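PDB 6C0D: amidase, hydantoinase/carbamoylase family from Paraburkholderia phymatum, which probably hydrolyses N-carbamoyl-L-amino acids, as a homodimeric, zinc-binding amidase of the peptidase M20 family. Local coordinates for residues A83-S88 with D127-I132; G143-V148 with A369-Q374; R188-L193 with H375-M380. All coordinates share one frame; numbering follows the deposited sequence.

Interaction 1: A83-S88 with D127-I132; sequences ALVIGS and DVASWI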
ATOM      1  N   ALA A  83      -7.857 -33.656  38.726  1.00 18.36           N
ATOM      2  CA  ALA A  83      -7.857 -33.948  37.300  1.00 16.78           C
ATOM      3  C   ALA A  83      -6.846 -33.080  36.563  1.00 17.81           C
ATOM      4  O   ALA A  83      -6.622 -31.913  36.900  1.00 17.79           O
ATOM      5  CB  ALA A  83      -9.252 -33.726  36.690  1.00 19.13           C
ATOM      6  N   LEU A  84      -6.246 -33.679  35.549  1.00 16.04           N
ATOM      7  CA  LEU A  84      -5.462 -32.978  34.549  1.00 18.37           C
ATOM      8  C   LEU A  84      -6.316 -32.831  33.292  1.00 19.56           C
ATOM      9  O   LEU A  84      -6.859 -33.819  32.801  1.00 18.57           O
ATOM     10  CB  LEU A  84      -4.189 -33.775  34.243  1.00 14.29           C
ATOM     11  CG  LEU A  84      -3.398 -33.364  32.982  1.00 16.36           C
ATOM     12  CD1 LEU A  84      -2.819 -31.982  33.194  1.00 17.12           C
ATOM     13  CD2 LEU A  84      -2.280 -34.388  32.771  1.00 17.33           C
ATOM     14  N   VAL A  85      -6.422 -31.613  32.766  1.00 17.62           N
ATOM     15  CA  VAL A  85      -7.157 -31.345  31.528  1.00 17.24           C
ATOM     16  C   VAL A  85      -6.145 -31.243  30.390  1.00 15.90           C
ATOM     17  O   VAL A  85      -5.159 -30.506  30.505  1.00 17.26           O
ATOM     18  CB  VAL A  85      -7.977 -30.044  31.638  1.00 17.39           C
ATOM     19  CG1 VAL A  85      -8.795 -29.792  30.353  1.00 16.03           C
ATOM     20  CG2 VAL A  85      -8.887 -30.047  32.879  1.00 18.78           C
ATOM     21  N   ILE A  86      -6.358 -31.992  29.309  1.00 14.86           N
ATOM     22  CA  ILE A  86      -5.473 -31.928  28.145  1.00 15.86           C
ATOM     23  C   ILE A  86      -6.324 -31.576  26.941  1.00 18.23           C
ATOM     24  O   ILE A  86      -7.355 -32.214  26.703  1.00 18.78           O
ATOM     25  CB  ILE A  86      -4.735 -33.260  27.892  1.00 14.00           C
ATOM     26  CG1 ILE A  86      -4.122 -33.788  29.192  1.00 16.88           C
ATOM     27  CG2 ILE A  86      -3.682 -33.065  26.773  1.00 17.02           C
ATOM     28  CD1 ILE A  86      -3.504 -35.177  29.049  1.00 18.20           C
ATOM     29  N   GLY A  87      -5.899 -30.588  26.168  1.00 20.13           N
ATOM     30  CA  GLY A  87      -6.702 -30.296  24.998  1.00 26.13           C
ATOM     31  C   GLY A  87      -6.095 -29.233  24.117  1.00 22.94           C
ATOM     32  O   GLY A  87      -4.934 -28.864  24.261  1.00 18.06           O
ATOM     33  N   SER A  88      -6.912 -28.770  23.178  1.00 17.69           N
ATOM     34  CA  SER A  88      -6.564 -27.688  22.271  1.00 19.62           C
ATOM     35  C   SER A  88      -7.855 -27.286  21.576  1.00 21.10           C
ATOM     36  O   SER A  88      -8.908 -27.294  22.221  1.00 23.10           O
ATOM     37  CB  SER A  88      -5.482 -28.117  21.272  1.00 19.01           C
ATOM     38  OG  SER A  88      -4.978 -26.995  20.573  1.00 20.34           O
ATOM     39  N   ASP A 127      -9.159 -35.245  31.829  1.00 17.88           N
ATOM     40  CA  ASP A 127     -10.229 -34.674  31.011  1.00 18.76           C
ATOM     41  C   ASP A 127      -9.646 -34.275  29.655  1.00 18.67           C
ATOM     42  O   ASP A 127      -8.460 -33.954  29.555  1.00 19.42           O
ATOM     43  CB  ASP A 127     -10.857 -33.417  31.648  1.00 17.41           C
ATOM     44  CG  ASP A 127     -11.503 -33.659  33.017  1.00 21.75           C
ATOM     45  OD1 ASP A 127     -11.822 -34.812  33.398  1.00 19.91           O
ATOM     46  OD2 ASP A 127     -11.750 -32.642  33.713  1.00 21.65           O
ATOM     47  N   VAL A 128     -10.480 -34.290  28.607  1.00 16.84           N
ATOM     48  CA  VAL A 128     -10.026 -33.938  27.262  1.00 19.22           C
ATOM     49  C   VAL A 128     -10.930 -32.858  26.685  1.00 20.99           C
ATOM     50  O   VAL A 128     -12.156 -32.970  26.761  1.00 22.56           O
ATOM     51  CB  VAL A 128     -10.014 -35.183  26.340  1.00 18.20           C
ATOM     52  CG1 VAL A 128      -9.502 -34.828  24.955  1.00 18.34           C
ATOM     53  CG2 VAL A 128      -9.169 -36.290  26.965  1.00 21.67           C
ATOM     54  N   ALA A 129     -10.339 -31.846  26.035  1.00 18.76           N
ATOM     55  CA  ALA A 129     -11.138 -30.720  25.552  1.00 21.46           C
ATOM     56  C   ALA A 129     -10.788 -30.307  24.128  1.00 21.34           C
ATOM     57  O   ALA A 129      -9.614 -30.299  23.741  1.00 19.96           O
ATOM     58  CB  ALA A 129     -10.968 -29.491  26.451  1.00 22.29           C
ATOM     59  N   SER A 130     -11.821 -29.927  23.368  1.00 22.25           N
ATOM     60  CA  SER A 130     -11.671 -29.116  22.157  1.00 21.20           C
ATOM     61  C   SER A 130     -12.443 -27.820  22.386  1.00 22.41           C
ATOM     62  O   SER A 130     -13.675 -27.802  22.275  1.00 24.67           O
ATOM     63  CB  SER A 130     -12.177 -29.844  20.910  1.00 25.14           C
ATOM     64  OG  SER A 130     -12.157 -28.966  19.788  1.00 27.80           O
ATOM     65  N   TRP A 131     -11.727 -26.744  22.716  1.00 22.62           N
ATOM     66  CA  TRP A 131     -12.379 -25.464  22.981  1.00 24.10           C
ATOM     67  C   TRP A 131     -12.896 -24.858  21.686  1.00 24.92           C
ATOM     68  O   TRP A 131     -12.152 -24.753  20.708  1.00 28.60           O
ATOM     69  CB  TRP A 131     -11.402 -24.487  23.632  1.00 24.66           C
ATOM     70  CG  TRP A 131     -10.587 -25.069  24.740  1.00 22.25           C
ATOM     71  CD1 TRP A 131      -9.230 -25.271  24.750  1.00 20.65           C
ATOM     72  CD2 TRP A 131     -11.073 -25.541  26.003  1.00 20.94           C
ATOM     73  NE1 TRP A 131      -8.845 -25.821  25.954  1.00 19.84           N
ATOM     74  CE2 TRP A 131      -9.955 -26.005  26.736  1.00 20.77           C
ATOM     75  CE3 TRP A 131     -12.347 -25.605  26.592  1.00 24.97           C
ATOM     76  CZ2 TRP A 131     -10.070 -26.525  28.023  1.00 21.31           C
ATOM     77  CZ3 TRP A 131     -12.464 -26.140  27.868  1.00 24.04           C
ATOM     78  CH2 TRP A 131     -11.332 -26.590  28.571  1.00 20.61           C
ATOM     79  N   ILE A 132     -14.159 -24.417  21.684  1.00 26.09           N
ATOM     80  CA  ILE A 132     -14.754 -23.864  20.466  1.00 28.12           C
ATOM     81  C   ILE A 132     -14.077 -22.546  20.095  1.00 31.05           C
ATOM     82  O   ILE A 132     -13.710 -21.743  20.962  1.00 29.64           O
ATOM     83  CB  ILE A 132     -16.279 -23.679  20.644  1.00 30.00           C
ATOM     84  CG1 ILE A 132     -16.958 -23.261  19.330  1.00 32.32           C
ATOM     85  CG2 ILE A 132     -16.585 -22.626  21.719  1.00 32.24           C
ATOM     86  CD1 ILE A 132     -16.903 -24.325  18.243  1.00 32.14           C
TER
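Leu84 and Asp127 open a run of five backbone hydrogen bonds in which the two strands take turns as donor. Asp127 N gives to Leu84 O (2.9 Å), Ile86 N to Asp127 O, Ala129 N to Ile86 O, Ser88 N to Ala129 O, and finally Trp131 N to Ser88 O (2.9 Å). The bond from Ile86 N is the straightest, at 169°. CA-H...O contacts supplement them: Val128 CA lies 3.2 Å from Ile86 O and Ser130 CA 3.3 Å from Ser88 O, giving each carbonyl a second, weaker donor. The pairing is parallel, with strand directions 25° apart, and belongs to the beta-alpha-beta unit of strand 83-88, helix 102-117 and strand 125-130. Ile86, Ser88, Val128 and Ser130 pack on that helix.

Apolar contacts gather on the other sheet face. Val85 CG1, anti to its backbone N (chi1 -178°), comes within 4.2 Å of Trp131 CZ2, while Ala129 CB sits over the indole, offset toward its rim.

Polar ends look beyond the two strands. Asp127 OD2 merely touches Val85 CG2 at 4.0 Å and Ala83 CB at a similar distance; OD2 forms a salt bridge with Arg188 and accepts a hydrogen bond from Gln189. Trp131 NE1 is hydrogen-bonded to Tyr192 OH. Ser88 OG is hydrogen-bonded to Glu194, right beside the zinc ligands His89 and His196.

Interaction 2: G143-V148 with A369-Q374; sequences GSRSFV and AQVIAQ. With EDO (1,2-ethanediol), chain I.
Val371 turns its side chain onto the helical turn of Ser144. Its CG1 stands anti to the backbone N (chi1 169°) and rests 3.7 Å from Ser144 O, a carbonyl already engaged by Val148 N within its own helix. The hydroxyl lies alongside the branch point: Ser144 OG is 3.7 Å from Val371 CB and near CG2. What satisfies that oxygen is Asp368, its hydrogen-bond partner just ahead of 369-374.

One turn on, Val148 straddles the neighbouring pair with its two methyls. CG2 approaches Val371 CG1 at 3.9 Å, while CG1 meets Ile372 CG1 at 4.1 Å, the side chains crossing obliquely in both cases. Helices 142-148 and 368-372 thus meet through Val371 and Ile372 branches packed against Ser144 and Val148, in the M20 catalytic domain, next to the sheet that carries Tyr192; Ile372 touches that tyrosine as well as Trp131.

Ile372 starts out beside the contact rather than into it, yet its CD1 ends 4.1 Å from Ser144 CB, closing the side of the interface that faces the sheet. Phe147, on helix 142-148, turns toward Trp131, whose ring it meets with planes about 40° apart. At the far end of 369-374, a 1,2-ethanediol, probably from the crystallisation liquor, gives a hydrogen bond from O1 to Ala373 O (2.8 Å).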
ATOM      1  N   GLY A 143     -14.343 -20.596  23.583  1.00 29.62           N
ATOM      2  CA  GLY A 143     -14.458 -21.794  24.401  1.00 30.08           C
ATOM      3  C   GLY A 143     -13.664 -21.717  25.693  1.00 32.23           C
ATOM      4  O   GLY A 143     -14.171 -22.055  26.771  1.00 28.43           O
ATOM      5  N   SER A 144     -12.395 -21.309  25.607  1.00 27.16           N
ATOM      6  CA  SER A 144     -11.598 -21.249  26.830  1.00 27.38           C
ATOM      7  C   SER A 144     -12.070 -20.116  27.739  1.00 27.72           C
ATOM      8  O   SER A 144     -12.042 -20.265  28.966  1.00 28.66           O
ATOM      9  CB  SER A 144     -10.103 -21.123  26.504  1.00 26.98           C
ATOM     10  OG  SER A 144      -9.842 -20.079  25.579  1.00 26.60           O
ATOM     11  N   ARG A 145     -12.543 -19.006  27.166  1.00 27.88           N
ATOM     12  CA  ARG A 145     -13.150 -17.943  27.965  1.00 29.70           C
ATOM     13  C   ARG A 145     -14.390 -18.446  28.697  1.00 35.81           C
ATOM     14  O   ARG A 145     -14.585 -18.160  29.887  1.00 30.47           O
ATOM     15  CB  ARG A 145     -13.512 -16.753  27.068  1.00 32.08           C
ATOM     16  CG  ARG A 145     -12.330 -15.927  26.573  1.00 32.38           C
ATOM     17  CD  ARG A 145     -12.699 -15.174  25.286  1.00 34.47           C
ATOM     18  NE  ARG A 145     -13.913 -14.365  25.433  1.00 39.61           N
ATOM     19  CZ  ARG A 145     -14.733 -14.056  24.432  1.00 41.13           C
ATOM     20  NH1 ARG A 145     -14.478 -14.488  23.202  1.00 39.77           N
ATOM     21  NH2 ARG A 145     -15.816 -13.320  24.663  1.00 47.26           N
ATOM     22  N   SER A 146     -15.260 -19.165  27.983  1.00 30.25           N
ATOM     23  CA  SER A 146     -16.465 -19.714  28.602  1.00 34.80           C
ATOM     24  C   SER A 146     -16.112 -20.672  29.727  1.00 31.93           C
ATOM     25  O   SER A 146     -16.714 -20.632  30.802  1.00 30.32           O
ATOM     26  CB  SER A 146     -17.314 -20.433  27.556  1.00 33.88           C
ATOM     27  OG  SER A 146     -18.421 -21.080  28.159  1.00 34.84           O
ATOM     28  N   PHE A 147     -15.130 -21.537  29.490  1.00 28.12           N
ATOM     29  CA  PHE A 147     -14.725 -22.534  30.478  1.00 28.94           C
ATOM     30  C   PHE A 147     -14.263 -21.885  31.781  1.00 30.90           C
ATOM     31  O   PHE A 147     -14.714 -22.262  32.872  1.00 28.35           O
ATOM     32  CB  PHE A 147     -13.619 -23.395  29.874  1.00 24.05           C
ATOM     33  CG  PHE A 147     -13.089 -24.452  30.798  1.00 27.68           C
ATOM     34  CD1 PHE A 147     -13.897 -25.503  31.202  1.00 25.61           C
ATOM     35  CD2 PHE A 147     -11.772 -24.407  31.238  1.00 22.90           C
ATOM     36  CE1 PHE A 147     -13.403 -26.490  32.044  1.00 24.47           C
ATOM     37  CE2 PHE A 147     -11.275 -25.379  32.078  1.00 26.37           C
ATOM     38  CZ  PHE A 147     -12.091 -26.428  32.486  1.00 24.43           C
ATOM     39  N   VAL A 148     -13.369 -20.892  31.693  1.00 28.18           N
ATOM     40  CA  VAL A 148     -12.850 -20.263  32.911  1.00 27.55           C
ATOM     41  C   VAL A 148     -13.790 -19.222  33.484  1.00 28.65           C
ATOM     42  O   VAL A 148     -13.487 -18.640  34.536  1.00 31.52           O
ATOM     43  CB  VAL A 148     -11.459 -19.627  32.685  1.00 25.87           C
ATOM     44  CG1 VAL A 148     -10.492 -20.663  32.092  1.00 24.54           C
ATOM     45  CG2 VAL A 148     -11.547 -18.406  31.796  1.00 27.07           C
ATOM     46  N   ALA A 369      -4.301 -21.770  25.892  1.00 19.39           N
ATOM     47  CA  ALA A 369      -3.550 -21.871  27.142  1.00 21.18           C
ATOM     48  C   ALA A 369      -3.309 -20.507  27.778  1.00 20.45           C
ATOM     49  O   ALA A 369      -3.156 -20.413  29.000  1.00 22.26           O
ATOM     50  CB  ALA A 369      -2.208 -22.567  26.900  1.00 19.62           C
ATOM     51  N   GLN A 370      -3.242 -19.439  26.977  1.00 19.23           N
ATOM     52  CA  GLN A 370      -3.016 -18.134  27.585  1.00 20.55           C
ATOM     53  C   GLN A 370      -4.223 -17.690  28.407  1.00 26.53           C
ATOM     54  O   GLN A 370      -4.069 -16.921  29.367  1.00 26.44           O
ATOM     55  CB  GLN A 370      -2.684 -17.089  26.513  1.00 21.32           C
ATOM     56  CG  GLN A 370      -3.869 -16.512  25.814  1.00 27.80           C
ATOM     57  CD  GLN A 370      -3.459 -15.711  24.602  1.00 35.16           C
ATOM     58  OE1 GLN A 370      -2.438 -16.003  23.991  1.00 31.78           O
ATOM     59  NE2 GLN A 370      -4.251 -14.700  24.249  1.00 29.71           N
ATOM     60  N   VAL A 371      -5.422 -18.136  28.030  1.00 22.71           N
ATOM     61  CA  VAL A 371      -6.626 -17.839  28.804  1.00 24.11           C
ATOM     62  C   VAL A 371      -6.685 -18.719  30.051  1.00 24.00           C
ATOM     63  O   VAL A 371      -6.966 -18.246  31.161  1.00 23.70           O
ATOM     64  CB  VAL A 371      -7.874 -18.029  27.921  1.00 25.59           C
ATOM     65  CG1 VAL A 371      -9.172 -17.983  28.754  1.00 26.84           C
ATOM     66  CG2 VAL A 371      -7.905 -16.978  26.800  1.00 24.94           C
ATOM     67  N   ILE A 372      -6.446 -20.013  29.877  1.00 20.79           N
ATOM     68  CA  ILE A 372      -6.612 -20.956  30.984  1.00 21.24           C
ATOM     69  C   ILE A 372      -5.544 -20.730  32.053  1.00 24.23           C
ATOM     70  O   ILE A 372      -5.820 -20.841  33.254  1.00 22.94           O
ATOM     71  CB  ILE A 372      -6.611 -22.392  30.432  1.00 20.96           C
ATOM     72  CG1 ILE A 372      -7.911 -22.612  29.645  1.00 23.28           C
ATOM     73  CG2 ILE A 372      -6.472 -23.441  31.573  1.00 21.62           C
ATOM     74  CD1 ILE A 372      -7.822 -23.716  28.636  1.00 25.98           C
ATOM     75  N   ALA A 373      -4.327 -20.354  31.635  1.00 21.19           N
ATOM     76  CA  ALA A 373      -3.205 -20.199  32.563  1.00 21.53           C
ATOM     77  C   ALA A 373      -3.447 -19.138  33.624  1.00 26.68           C
ATOM     78  O   ALA A 373      -2.799 -19.171  34.679  1.00 27.16           O
ATOM     79  CB  ALA A 373      -1.920 -19.852  31.800  1.00 23.10           C
ATOM     80  N   GLN A 374      -4.340 -18.187  33.367  1.00 24.79           N
ATOM     81  CA  GLN A 374      -4.634 -17.158  34.349  0.55 30.56           C
ATOM     82  C   GLN A 374      -5.523 -17.676  35.480  1.00 32.89           C
ATOM     83  O   GLN A 374      -5.737 -16.952  36.456  1.00 31.75           O
ATOM     84  CB  GLN A 374      -5.254 -15.951  33.622  0.55 33.89           C
ATOM     85  CG  GLN A 374      -4.382 -15.509  32.398  0.55 35.18           C
ATOM     86  CD  GLN A 374      -4.960 -14.363  31.560  0.55 39.67           C
ATOM     87  OE1 GLN A 374      -5.701 -13.520  32.062  0.55 43.29           O
ATOM     88  NE2 GLN A 374      -4.597 -14.326  30.267  0.55 30.65           N
TER
HETATM   89  C1  EDO I 508      -3.144 -20.026  37.870  1.00 58.02           C
HETATM   90  O1  EDO I 508      -2.352 -18.913  37.454  1.00 58.68           O
HETATM   91  C2  EDO I 508      -2.488 -20.717  39.059  1.00 58.74           C
HETATM   92  O2  EDO I 508      -1.115 -20.977  38.748  1.00 49.30           O

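Interaction 3: R188-L193 with H375-M380; sequences RQRAYL and HIPACM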
ATOM      1  N   ARG A 188     -11.365 -29.307  41.530  1.00 23.10           N
ATOM      2  CA  ARG A 188     -11.104 -30.590  40.879  1.00 20.38           C
ATOM      3  C   ARG A 188     -10.023 -30.516  39.800  1.00 23.70           C
ATOM      4  O   ARG A 188      -9.113 -31.350  39.784  1.00 22.16           O
ATOM      5  CB  ARG A 188     -12.413 -31.133  40.280  1.00 22.42           C
ATOM      6  CG  ARG A 188     -12.263 -32.367  39.397  1.00 22.47           C
ATOM      7  CD  ARG A 188     -13.618 -32.915  38.917  1.00 25.49           C
ATOM      8  NE  ARG A 188     -13.340 -34.069  38.080  1.00 23.13           N
ATOM      9  CZ  ARG A 188     -12.977 -33.987  36.801  1.00 22.79           C
ATOM     10  NH1 ARG A 188     -12.657 -35.088  36.132  1.00 20.89           N
ATOM     11  NH2 ARG A 188     -12.928 -32.806  36.186  1.00 21.80           N
ATOM     12  N   GLN A 189     -10.117 -29.553  38.874  1.00 19.39           N
ATOM     13  CA  GLN A 189      -9.216 -29.459  37.719  1.00 21.07           C
ATOM     14  C   GLN A 189      -8.004 -28.620  38.103  1.00 21.54           C
ATOM     15  O   GLN A 189      -8.106 -27.399  38.264  1.00 24.07           O
ATOM     16  CB  GLN A 189      -9.977 -28.872  36.531  1.00 20.27           C
ATOM     17  CG  GLN A 189     -11.044 -29.865  36.037  1.00 21.56           C
ATOM     18  CD  GLN A 189     -12.176 -29.227  35.263  1.00 25.29           C
ATOM     19  OE1 GLN A 189     -12.646 -28.153  35.618  1.00 23.55           O
ATOM     20  NE2 GLN A 189     -12.627 -29.897  34.195  1.00 19.13           N
ATOM     21  N   ARG A 190      -6.852 -29.272  38.262  1.00 15.80           N
ATOM     22  CA  ARG A 190      -5.722 -28.594  38.878  0.53 16.38           C
ATOM     23  C   ARG A 190      -4.579 -28.294  37.920  1.00 16.53           C
ATOM     24  O   ARG A 190      -3.626 -27.618  38.330  1.00 17.76           O
ATOM     25  CB  ARG A 190      -5.179 -29.411  40.055  0.53 20.96           C
ATOM     26  CG  ARG A 190      -6.157 -29.546  41.227  0.53 17.56           C
ATOM     27  CD  ARG A 190      -6.647 -28.196  41.730  0.53 27.45           C
ATOM     28  NE  ARG A 190      -5.564 -27.259  42.019  0.53 35.72           N
ATOM     29  CZ  ARG A 190      -5.519 -26.010  41.565  0.53 46.15           C
ATOM     30  NH1 ARG A 190      -6.501 -25.544  40.807  0.53 31.71           N
ATOM     31  NH2 ARG A 190      -4.500 -25.221  41.876  0.53 53.55           N
ATOM     32  N   ALA A 191      -4.662 -28.735  36.670  1.00 17.16           N
ATOM     33  CA  ALA A 191      -3.587 -28.474  35.715  1.00 18.59           C
ATOM     34  C   ALA A 191      -4.136 -28.626  34.310  1.00 15.52           C
ATOM     35  O   ALA A 191      -5.083 -29.380  34.089  1.00 16.79           O
ATOM     36  CB  ALA A 191      -2.411 -29.433  35.916  1.00 19.41           C
ATOM     37  N   TYR A 192      -3.529 -27.897  33.366  1.00 18.04           N
ATOM     38  CA  TYR A 192      -3.924 -27.937  31.958  1.00 16.45           C
ATOM     39  C   TYR A 192      -2.675 -28.113  31.098  1.00 17.16           C
ATOM     40  O   TYR A 192      -1.684 -27.406  31.303  1.00 16.11           O
ATOM     41  CB  TYR A 192      -4.667 -26.644  31.567  1.00 14.73           C
ATOM     42  CG  TYR A 192      -4.976 -26.518  30.085  1.00 17.19           C
ATOM     43  CD1 TYR A 192      -4.322 -25.579  29.292  1.00 17.12           C
ATOM     44  CD2 TYR A 192      -5.925 -27.336  29.488  1.00 17.47           C
ATOM     45  CE1 TYR A 192      -4.614 -25.464  27.923  1.00 16.86           C
ATOM     46  CE2 TYR A 192      -6.208 -27.250  28.132  1.00 17.75           C
ATOM     47  CZ  TYR A 192      -5.553 -26.297  27.360  1.00 19.96           C
ATOM     48  OH  TYR A 192      -5.866 -26.188  26.027  1.00 21.38           O
ATOM     49  N   LEU A 193      -2.714 -29.052  30.146  1.00 15.53           N
ATOM     50  CA  LEU A 193      -1.612 -29.261  29.203  1.00 14.46           C
ATOM     51  C   LEU A 193      -2.140 -29.094  27.781  1.00 17.14           C
ATOM     52  O   LEU A 193      -3.103 -29.770  27.402  1.00 15.89           O
ATOM     53  CB  LEU A 193      -1.022 -30.667  29.391  1.00 16.91           C
ATOM     54  CG  LEU A 193      -0.151 -31.257  28.258  1.00 18.04           C
ATOM     55  CD1 LEU A 193       1.078 -30.400  27.963  1.00 18.83           C
ATOM     56  CD2 LEU A 193       0.239 -32.702  28.595  1.00 22.70           C
ATOM     57  N   HIS A 375      -6.012 -18.917  35.384  1.00 23.59           N
ATOM     58  CA  HIS A 375      -6.922 -19.488  36.375  1.00 23.05           C
ATOM     59  C   HIS A 375      -6.402 -20.746  37.041  1.00 30.53           C
ATOM     60  O   HIS A 375      -6.648 -20.947  38.232  1.00 26.56           O
ATOM     61  CB  HIS A 375      -8.277 -19.789  35.724  1.00 25.31           C
ATOM     62  CG  HIS A 375      -8.964 -18.563  35.219  1.00 29.33           C
ATOM     63  ND1 HIS A 375      -9.906 -17.881  35.957  1.00 29.86           N
ATOM     64  CD2 HIS A 375      -8.809 -17.870  34.066  1.00 28.20           C
ATOM     65  CE1 HIS A 375     -10.317 -16.826  35.273  1.00 35.57           C
ATOM     66  NE2 HIS A 375      -9.663 -16.795  34.124  1.00 32.10           N
ATOM     67  N   ILE A 376      -5.728 -21.619  36.298  1.00 22.91           N
ATOM     68  CA  ILE A 376      -5.101 -22.810  36.864  1.00 21.88           C
ATOM     69  C   ILE A 376      -3.737 -22.990  36.214  1.00 22.32           C
ATOM     70  O   ILE A 376      -3.464 -22.429  35.141  1.00 21.41           O
ATOM     71  CB  ILE A 376      -5.955 -24.080  36.648  1.00 19.28           C
ATOM     72  CG1 ILE A 376      -6.143 -24.354  35.150  1.00 20.45           C
ATOM     73  CG2 ILE A 376      -7.299 -24.004  37.423  1.00 23.02           C
ATOM     74  CD1 ILE A 376      -6.745 -25.735  34.891  1.00 19.77           C
ATOM     75  N   PRO A 377      -2.855 -23.767  36.854  1.00 20.86           N
ATOM     76  CA  PRO A 377      -1.551 -24.075  36.242  1.00 19.58           C
ATOM     77  C   PRO A 377      -1.705 -24.623  34.832  1.00 20.66           C
ATOM     78  O   PRO A 377      -2.425 -25.592  34.612  1.00 17.63           O
ATOM     79  CB  PRO A 377      -0.977 -25.144  37.185  1.00 18.83           C
ATOM     80  CG  PRO A 377      -1.555 -24.772  38.548  1.00 19.33           C
ATOM     81  CD  PRO A 377      -2.964 -24.315  38.232  1.00 22.31           C
ATOM     82  N   ALA A 378      -0.991 -24.020  33.871  1.00 18.60           N
ATOM     83  CA  ALA A 378      -1.060 -24.455  32.478  1.00 16.28           C
ATOM     84  C   ALA A 378       0.342 -24.628  31.901  1.00 16.74           C
ATOM     85  O   ALA A 378       1.305 -24.008  32.362  1.00 15.21           O
ATOM     86  CB  ALA A 378      -1.832 -23.436  31.624  1.00 17.70           C
ATOM     87  N   CYS A 379       0.449 -25.471  30.868  1.00 17.09           N
ATOM     88  CA  CYS A 379       1.721 -25.628  30.171  1.00 17.23           C
ATOM     89  C   CYS A 379       1.451 -26.016  28.723  1.00 17.21           C
ATOM     90  O   CYS A 379       0.344 -26.433  28.362  1.00 15.45           O
ATOM     91  CB  CYS A 379       2.614 -26.667  30.868  1.00 15.58           C
ATOM     92  SG  CYS A 379       1.915 -28.329  30.824  1.00 16.27           S
ATOM     93  N   MET A 380       2.457 -25.804  27.874  1.00 13.97           N
ATOM     94  CA  MET A 380       2.367 -26.204  26.472  1.00 14.93           C
ATOM     95  C   MET A 380       3.601 -26.990  26.053  1.00 14.71           C
ATOM     96  O   MET A 380       4.709 -26.748  26.536  1.00 16.25           O
ATOM     97  CB  MET A 380       2.226 -24.985  25.533  1.00 13.62           C
ATOM     98  CG  MET A 380       0.929 -24.222  25.750  1.00 14.36           C
ATOM     99  SD  MET A 380       0.651 -23.036  24.391  1.00 19.96           S
ATOM    100  CE  MET A 380       0.099 -24.130  23.069  1.00 23.90           C
TER
HETATM  101  O   HOH W   1      -5.546 -22.365  40.623  1.00 50.76           O
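Ile376 reaches strand 189-198 with both of its branches because chi1 is 61°: CG1 falls between the backbone N and the carbonyl carbon, and CG2 is left anti to the carbonyl carbon. CG2 then lies 3.6 Å from Gln189 O, while CD1, at the end of the other branch, touches Tyr192 CB. A similar first torsion in Cys379 (chi1 65°) sets SG against Leu193 CD1, 3.6 Å away. The Tyr192 ring meets Ala378 edge-on, with CD1 4.0 Å from Ala378 CB and the methyl near the ring plane.

Two backbone hydrogen bonds hold the two segments: Tyr192 N to Pro377 O at 2.8 Å, and Cys379 N to Tyr192 O at 2.9 Å. Tyr192 is therefore gripped through both its N-H and its carbonyl, while its OH is hydrogen-bonded to Glu194. Before this pairing begins, Pro377, which has no N-H to give, sets its CD 3.4 Å from Arg190 O. In one of its two modelled conformers, the bent chain of Arg190 brings NH1 and NH2 obliquely to Ile376 CG2 and Pro377 CD; in this copy a water links NH2 to His375 O, a long and tentative bridge.

Leu193 and Cys379 share a sheet face covered by helix 340-353; Tyr192 and Ala378 occupy the other, where helix 368-372 packs on Tyr192. Such parallel strands with helices on both faces are typical of the M20 catalytic domain, and strand 189-198 runs on to His196, a zinc ligand.

Overall arrangement
The three contacts sit 10 to 11 Å apart, centre to centre, and all belong to the zinc-binding part of the chain. Interactions 1 and 3 share a parallel run of four strands within a mixed sheet: strand 83-88 lies between strands 125-130 and 189-198, and strand 378-384 follows beyond the latter. Interaction 2 lies over the sheet face carrying Trp131 and Tyr192. Along the chain interaction 1 closes first; interactions 2 and 3 then interleave, helix 142-148 preceding strand 189-198 and helix 368-372 preceding strand 378-384. Interaction 1 borders the zinc ligands, while interactions 2 and 3 lie a shell farther out, the side chains of Ser144 and Tyr192 about 11 and 9 Å from the ion.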